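Local coordinates for SusD-like carbohydrate binding protein BF1063 (Bacteroides fragilis NCTC 9343, PDB 3I4G), which probably binds carbohydrate at the bacterial outer membrane, as a member of the SusD family of glycan-uptake proteins, at residues S49-G52 and M53-E57; L239-P242 and S243-T246; D340-A343 and A344-E347; R418-A421 and S422-M425. All coordinates share one frame; numbering follows the deposited sequence.

Contact 1. Residues S49-G52 and M53-E57; sequences SYHG and MIMME
The selenomethionine Met-55 touches the rings of both Tyr-50 and His-51 and gives each a different kind of Met-aromatic contact. Its SE stands 3.6 Å above the plane of the His-51 ring, displaced toward the rim, and the two side chains cross at about a right angle. Tyr-50 instead runs alongside Met-55 and is met at its edge, where Met-55 CE approaches Tyr-50 CE1 to 3.6 Å. The extended chain of Met-55 allows both, the selenium coming over one ring while the terminal methyl continues to the other.

Backbone bonding shows how the short helix opens. Met-53 N binds Ser-49 O at 2.8 Å in an ordinary helical step, but Met-55 N reaches back five residues to Tyr-50 O at 3.0 Å, the wider pi-type spacing. Ser-49 is the N-cap: with chi1 at 76° its OG is turned to the first turn of the helix, accepting from Gly-52 N at 3.1 Å. The polar ends are held from outside, Ser-49 OG by Glu-41, Tyr-50 OH by His-269 and His-51 NE2 by Arg-67.

All of this is buried, with Met-53 and Ile-54 packed on strand 380-386, Tyr-50 and Met-55 against helix 266-270, and Met-56 on helix 454-461.

Contact 2. Residues L239-P242 and S243-T246; sequences LFYP and STGT
The ring of Tyr-241 has the hydroxyl of Thr-244 set obliquely beside it, the two side chains running alongside one another in the same direction. The closest approach is at the root of the ring, where Tyr-241 CB lies 3.4 Å from Thr-244 OG1. The neighbouring ring of Phe-240 has Leu-239 CB over the centre of one face, 3.7 Å above its plane, and makes edge-to-face pairs with Tyr-236 and Tyr-365.

Thr-244 OG1 is placed between its own backbone N and carbonyl carbon (chi1 51°), which brings it beside Tyr-241 while it bonds to Glu-238 O.

One carbonyl holds the bend together. Tyr-241 O takes Gly-245 N at 2.8 Å, with the donor nearly in line with the carbonyl, and a weak second bond comes from Thr-244 N at 3.4 Å. Asn-251, at the start of strand 251-252, binds both Leu-239 O and Gly-245 O through ND2, so one amide nitrogen ties the approach to the turn to its last residue.

Pro-242 and Ser-243, both in right-handed helical conformation, occupy the central positions of a type I beta-turn, here extended by the bond to Gly-245 into a five-residue alpha-turn.

Contact 3. Residues D340-A343 and A344-E347; sequences DYSA and AKKE. With EDO (1,2-ethanediol), chain I.
A tight surface turn brings Tyr-341 and Ser-342 against Lys-345 and Glu-347, in a loop between strands 333-334 and 360-362. Tyr-341 CB rests 3.8 Å from Glu-347 CB, and the Tyr-341 ring leads away, its OH bonding to Asn-326. In one of its two conformers, Lys-345 lays CG and CD beside Ser-342 CB, and Ser-342 OG accepts a weak bond from Ala-344 N.

The backbone pattern is that of a Schellman motif: Glu-347 N binds Ser-342 O at 3.1 Å across six residues, and within that span Lys-346 N binds Ala-343 O at 3.0 Å. Lys-346 supplies the left-handed residue the motif requires (phi 56°, psi 38°). The inner donor comes from above the carbonyl plane, whereas the outer bond is fairly straight, at 162°. Outside the turn, Lys-346 NZ forms a salt bridge with Glu-354.

The extended chain of Glu-347 carries its carboxylate out beside Tyr-341. There OE1 accepts from a water at 2.6 Å, which in turn accepts from Ser-342 N. Glu-347 OE1 also receives a 2.7 Å bond from O1 of an ethanediol, probably from the crystallisation liquor, whose C1 lies 3.5 Å above the centre of the Tyr-341 ring.

Contact 4. Residues R418-A421 and S422-M425; sequences RGRA and SVNM
A bend at chi3 (66°) turns the end of Arg-418 aside so that one guanidinium face lies against Met-425, while Arg-420, with CG anti to the backbone N (chi1 -175°), sends its chain past Ser-422 and Val-423. Both belong to a hairpin-like reversal built on a type I turn around Ala-421 and Ser-422, with Asn-424 in left-handed helical conformation beyond it.

Met-425 CB stands 3.6 Å above the Arg-418 guanidinium plane, off-centre toward the rim. Arg-420 CD touches Ser-422 OG at 3.5 Å, and Val-423 CG2 lies 3.9 Å from Arg-420 CD, near the guanidinium plane at its edge. Both charged groups find acids outside the loop: Glu-443 and Glu-292 take Arg-418, Glu-250 and Glu-447 take Arg-420. Ser-422 OG is bonded to Ala-234 O and Tyr-236 N.

Arg-420 O is gripped twice, by Asn-424 N at 2.8 Å nearly in line with the carbonyl and by Val-423 N at 2.9 Å from above its plane. Arg-418 O takes Met-425 N at 2.8 Å, closing the wider end of the reversal where helix 414-418 ends. On the exposed side, one water donates both to Gly-419 O, at 2.7 Å, and to Asn-424 OD1, at 3.0 Å.

Contact 1 is core, its centre about 6 Å from that of the chain, and contact 3 is surface, its centre about 31 Å out; contacts 2 and 4 are partly buried. Chemistry follows place: selenium and rings dominate contact 1, a backbone carbonyl taking two N-H groups contact 2, salt-bridged arginines contact 4, water and a diol probably from the crystallisation liquor contact 3. Contacts 1 and 2 share strand 380-386 and Tyr-365, which touches Ile-54 and Phe-240, though their nearest atoms remain about 8 Å apart. Contacts 2 and 4 meet directly, Leu-239 CD1 lying 3.7 Å from Arg-420 NH1, and Tyr-236 adjoins both. Contact 3 stands apart, at least about 16 Å from the others by nearest atoms.

Contact 1. Residues S49-G52 and M53-E57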
# COMPACT_ATOMS: atom_id res chain seq x y z
N SER A 49 0.57 -4.67 -7.58
CA SER A 49 1.62 -4.19 -8.48
C SER A 49 2.13 -2.84 -8.00
O SER A 49 1.54 -2.21 -7.11
CB SER A 49 1.13 -4.10 -9.92
OG SER A 49 0.29 -2.97 -10.14
N TYR A 50 3.23 -2.36 -8.54
CA TYR A 50 3.77 -1.11 -7.97
C TYR A 50 2.81 0.06 -8.19
O TYR A 50 2.68 0.91 -7.32
CB TYR A 50 5.21 -0.80 -8.42
CG TYR A 50 5.46 -0.31 -9.82
CD1 TYR A 50 5.19 0.99 -10.16
CD2 TYR A 50 6.01 -1.12 -10.79
CE1 TYR A 50 5.46 1.47 -11.40
CE2 TYR A 50 6.26 -0.63 -12.06
CZ TYR A 50 6.00 0.65 -12.35
OH TYR A 50 6.28 1.08 -13.64
N HIS A 51 2.18 0.14 -9.35
CA HIS A 51 1.21 1.20 -9.59
C HIS A 51 -0.11 0.89 -8.89
O HIS A 51 -0.82 1.82 -8.46
CB HIS A 51 1.00 1.42 -11.10
CG HIS A 51 0.36 2.72 -11.47
ND1 HIS A 51 -0.72 3.28 -10.83
CD2 HIS A 51 0.64 3.54 -12.51
CE1 HIS A 51 -1.07 4.40 -11.44
NE2 HIS A 51 -0.25 4.58 -12.47
N GLY A 52 -0.46 -0.37 -8.72
CA GLY A 52 -1.70 -0.69 -8.06
C GLY A 52 -1.70 -0.54 -6.57
O GLY A 52 -2.75 -0.23 -5.98
N MSE A 53 -0.54 -0.73 -5.95
CA MSE A 53 -0.38 -0.67 -4.52
C MSE A 53 0.37 0.58 -4.06
O MSE A 53 -0.23 1.53 -3.58
CB MSE A 53 0.32 -1.95 -4.02
CG MSE A 53 0.52 -2.03 -2.47
SE MSE A 53 1.09 -3.74 -1.88
CE MSE A 53 2.92 -3.61 -2.58
N ILE A 54 1.68 0.63 -4.26
CA ILE A 54 2.51 1.75 -3.77
C ILE A 54 2.00 3.07 -4.25
O ILE A 54 1.82 4.02 -3.46
CB ILE A 54 3.98 1.52 -4.18
CG1 ILE A 54 4.54 0.32 -3.44
CG2 ILE A 54 4.84 2.76 -3.89
CD1 ILE A 54 5.82 -0.26 -4.11
N MSE A 55 1.66 3.16 -5.54
CA MSE A 55 1.23 4.45 -6.05
C MSE A 55 -0.17 4.84 -5.65
O MSE A 55 -0.52 6.00 -5.89
CB MSE A 55 1.40 4.50 -7.56
CG MSE A 55 2.87 4.39 -7.97
SE MSE A 55 3.14 4.54 -9.87
CE MSE A 55 5.00 4.73 -9.88
N MSE A 56 -0.93 3.98 -4.98
CA MSE A 56 -2.15 4.46 -4.36
C MSE A 56 -1.83 5.53 -3.34
O MSE A 56 -2.73 6.27 -2.94
CB MSE A 56 -2.97 3.36 -3.68
CG MSE A 56 -3.66 2.46 -4.61
SE MSE A 56 -5.07 1.45 -3.72
CE MSE A 56 -6.66 2.15 -4.58
N GLU A 57 -0.59 5.65 -2.88
CA GLU A 57 -0.27 6.73 -1.96
C GLU A 57 -0.53 8.09 -2.61
O GLU A 57 -0.77 9.08 -1.91
CB GLU A 57 1.18 6.63 -1.46
CG GLU A 57 1.35 6.97 -0.03
CD GLU A 57 0.99 5.87 0.93
OE1 GLU A 57 0.29 4.91 0.58
OE2 GLU A 57 1.36 5.99 2.08

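Contact 2. Residues L239-P242 and S243-T246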
# COMPACT_ATOMS: atom_id res chain seq x y z
N LEU A 239 13.54 -4.15 5.15
CA LEU A 239 12.24 -4.76 4.86
C LEU A 239 11.82 -4.59 3.42
O LEU A 239 11.03 -5.39 2.93
CB LEU A 239 11.16 -4.13 5.72
CG LEU A 239 11.26 -4.35 7.22
CD1 LEU A 239 10.27 -3.43 7.94
CD2 LEU A 239 11.05 -5.83 7.57
N PHE A 240 12.37 -3.59 2.74
CA PHE A 240 11.89 -3.18 1.43
C PHE A 240 12.89 -3.38 0.35
O PHE A 240 12.73 -2.83 -0.75
CB PHE A 240 11.43 -1.71 1.51
CG PHE A 240 10.55 -1.44 2.72
CD1 PHE A 240 9.23 -1.80 2.72
CD2 PHE A 240 11.06 -0.83 3.83
CE1 PHE A 240 8.44 -1.60 3.80
CE2 PHE A 240 10.25 -0.58 4.95
CZ PHE A 240 8.93 -0.98 4.93
N TYR A 241 13.93 -4.18 0.61
CA TYR A 241 15.02 -4.40 -0.34
C TYR A 241 15.02 -5.84 -0.85
O TYR A 241 14.70 -6.75 -0.08
CB TYR A 241 16.37 -4.14 0.31
CG TYR A 241 16.69 -2.76 0.78
CD1 TYR A 241 16.02 -1.62 0.35
CD2 TYR A 241 17.77 -2.60 1.63
CE1 TYR A 241 16.40 -0.35 0.81
CE2 TYR A 241 18.16 -1.37 2.06
CZ TYR A 241 17.48 -0.25 1.63
OH TYR A 241 17.91 0.99 2.07
N PRO A 242 15.38 -6.05 -2.11
CA PRO A 242 15.39 -7.42 -2.61
C PRO A 242 16.38 -8.37 -1.89
O PRO A 242 16.06 -9.55 -1.71
CB PRO A 242 15.75 -7.25 -4.10
CG PRO A 242 16.17 -5.91 -4.30
CD PRO A 242 15.64 -5.08 -3.17
N SER A 243 17.53 -7.85 -1.45
CA SER A 243 18.56 -8.72 -0.88
C SER A 243 18.23 -9.22 0.52
O SER A 243 18.81 -10.21 0.97
CB SER A 243 19.91 -8.00 -0.83
OG SER A 243 20.41 -7.68 -2.12
N THR A 244 17.32 -8.53 1.21
CA THR A 244 16.98 -8.80 2.58
C THR A 244 15.51 -8.97 2.92
O THR A 244 15.16 -9.39 4.02
CB THR A 244 17.52 -7.59 3.40
OG1 THR A 244 17.08 -6.36 2.82
CG2 THR A 244 19.07 -7.59 3.44
N GLY A 245 14.64 -8.58 1.99
CA GLY A 245 13.23 -8.54 2.27
C GLY A 245 12.52 -9.85 2.47
O GLY A 245 11.38 -9.86 2.94
N THR A 246 13.14 -10.96 2.06
CA THR A 246 12.55 -12.27 2.30
C THR A 246 13.29 -13.06 3.37
O THR A 246 12.88 -14.20 3.64
CB THR A 246 12.50 -13.14 1.02
OG1 THR A 246 13.83 -13.50 0.63
CG2 THR A 246 11.81 -12.43 -0.11

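Contact 3. Residues D340-A343 and A344-E347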
# COMPACT_ATOMS: atom_id res chain seq x y z
N ASP A 340 15.21 27.17 -7.69
CA ASP A 340 16.31 28.00 -8.16
C ASP A 340 17.26 27.31 -9.12
O ASP A 340 18.15 27.95 -9.69
CB ASP A 340 17.17 28.46 -6.98
CG ASP A 340 16.48 29.43 -6.07
OD1 ASP A 340 15.31 29.73 -6.30
OD2 ASP A 340 17.18 29.94 -5.13
N TYR A 341 17.10 26.00 -9.32
CA TYR A 341 18.06 25.21 -10.09
C TYR A 341 17.66 25.08 -11.56
O TYR A 341 16.65 25.64 -11.99
CB TYR A 341 18.30 23.85 -9.42
CG TYR A 341 18.76 23.86 -7.96
CD1 TYR A 341 19.27 25.01 -7.34
CD2 TYR A 341 18.75 22.70 -7.22
CE1 TYR A 341 19.66 24.99 -6.00
CE2 TYR A 341 19.15 22.69 -5.90
CZ TYR A 341 19.58 23.82 -5.30
OH TYR A 341 19.94 23.78 -3.95
N SER A 342 18.49 24.39 -12.34
CA SER A 342 18.31 24.31 -13.77
C SER A 342 17.34 23.25 -14.26
O SER A 342 17.51 22.06 -13.98
CB SER A 342 19.68 24.00 -14.39
OG SER A 342 19.54 23.89 -15.79
N ALA A 343 16.34 23.66 -15.02
CA ALA A 343 15.39 22.71 -15.61
C ALA A 343 16.08 21.79 -16.63
O ALA A 343 15.72 20.62 -16.79
CB ALA A 343 14.21 23.44 -16.24
N ALA A 344 17.09 22.29 -17.32
CA ALA A 344 17.82 21.46 -18.30
C ALA A 344 18.50 20.28 -17.61
O ALA A 344 18.64 19.21 -18.23
CB ALA A 344 18.84 22.30 -19.05
N LYS A 345 18.92 20.48 -16.37
CA LYS A 345 19.55 19.44 -15.56
C LYS A 345 18.54 18.57 -14.79
O LYS A 345 18.92 17.66 -14.07
CB LYS A 345 20.52 20.09 -14.57
CG LYS A 345 21.66 20.85 -15.26
CD LYS A 345 22.62 21.46 -14.25
CE LYS A 345 23.87 22.00 -14.94
NZ LYS A 345 24.72 22.80 -14.03
N LYS A 346 17.25 18.87 -14.97
CA LYS A 346 16.13 18.22 -14.23
C LYS A 346 16.34 18.37 -12.72
O LYS A 346 16.00 17.49 -11.92
CB LYS A 346 15.94 16.77 -14.69
CG LYS A 346 15.49 16.69 -16.13
CD LYS A 346 15.29 15.26 -16.60
CE LYS A 346 14.83 15.20 -18.04
NZ LYS A 346 14.91 13.78 -18.53
N GLU A 347 16.86 19.54 -12.33
CA GLU A 347 17.08 19.88 -10.93
C GLU A 347 16.13 20.95 -10.44
O GLU A 347 16.18 21.35 -9.27
CB GLU A 347 18.54 20.31 -10.71
CG GLU A 347 19.53 19.19 -10.93
CD GLU A 347 20.99 19.60 -10.75
OE1 GLU A 347 21.30 20.80 -10.57
OE2 GLU A 347 21.85 18.69 -10.76
C1 EDO I . 22.25 22.92 -8.25
O1 EDO I . 23.12 21.95 -8.88
C2 EDO I . 23.05 23.84 -7.35
O2 EDO I . 23.81 23.03 -6.45
O HOH W 1 20.97 23.26 -11.45

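Contact 4. Residues R418-A421 and S422-M425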
# COMPACT_ATOMS: atom_id res chain seq x y z
N ARG A 418 7.79 0.86 17.59
CA ARG A 418 8.65 2.02 17.84
C ARG A 418 10.05 1.65 18.34
O ARG A 418 11.03 2.37 18.11
CB ARG A 418 7.99 2.96 18.84
CG ARG A 418 6.77 3.67 18.26
CD ARG A 418 6.01 4.47 19.27
NE ARG A 418 6.74 5.61 19.80
CZ ARG A 418 6.83 6.81 19.21
NH1 ARG A 418 6.32 7.03 18.01
NH2 ARG A 418 7.52 7.76 19.83
N GLY A 419 10.12 0.54 19.05
CA GLY A 419 11.35 0.06 19.67
C GLY A 419 12.28 -0.71 18.77
O GLY A 419 13.35 -1.10 19.19
N ARG A 420 11.89 -0.90 17.51
CA ARG A 420 12.73 -1.50 16.51
C ARG A 420 14.12 -0.87 16.63
O ARG A 420 14.22 0.35 16.69
CB ARG A 420 12.10 -1.21 15.13
CG ARG A 420 12.77 -1.86 13.99
CD ARG A 420 12.37 -1.26 12.67
NE ARG A 420 10.94 -1.36 12.38
CZ ARG A 420 10.37 -2.41 11.82
NH1 ARG A 420 11.04 -3.52 11.57
NH2 ARG A 420 9.07 -2.38 11.55
N ALA A 421 15.20 -1.64 16.62
CA ALA A 421 16.53 -1.07 16.89
C ALA A 421 16.95 0.10 16.01
O ALA A 421 17.59 1.05 16.47
CB ALA A 421 17.59 -2.16 16.80
N SER A 422 16.59 0.03 14.73
CA SER A 422 16.94 1.08 13.78
C SER A 422 16.06 2.33 13.91
O SER A 422 16.31 3.33 13.23
CB SER A 422 16.85 0.55 12.35
OG SER A 422 15.54 0.07 12.05
N VAL A 423 15.02 2.28 14.74
CA VAL A 423 14.10 3.39 14.91
C VAL A 423 14.22 3.91 16.34
O VAL A 423 14.50 5.11 16.55
CB VAL A 423 12.68 2.94 14.51
CG1 VAL A 423 11.64 4.00 14.85
CG2 VAL A 423 12.61 2.57 13.02
N ASN A 424 13.96 3.04 17.30
CA ASN A 424 14.22 3.32 18.72
C ASN A 424 13.58 4.62 19.21
O ASN A 424 14.23 5.47 19.83
CB ASN A 424 15.71 3.32 18.99
CG ASN A 424 16.03 3.30 20.47
OD1 ASN A 424 15.36 2.61 21.24
ND2 ASN A 424 17.06 4.05 20.87
N MSE A 425 12.30 4.76 18.90
CA MSE A 425 11.55 5.93 19.33
C MSE A 425 10.95 5.72 20.73
O MSE A 425 10.67 4.59 21.11
CB MSE A 425 10.47 6.25 18.29
CG MSE A 425 11.07 6.84 17.02
SE MSE A 425 11.77 8.67 17.25
CE MSE A 425 10.09 9.54 17.38
O HOH W 2 14.76 -0.30 21.35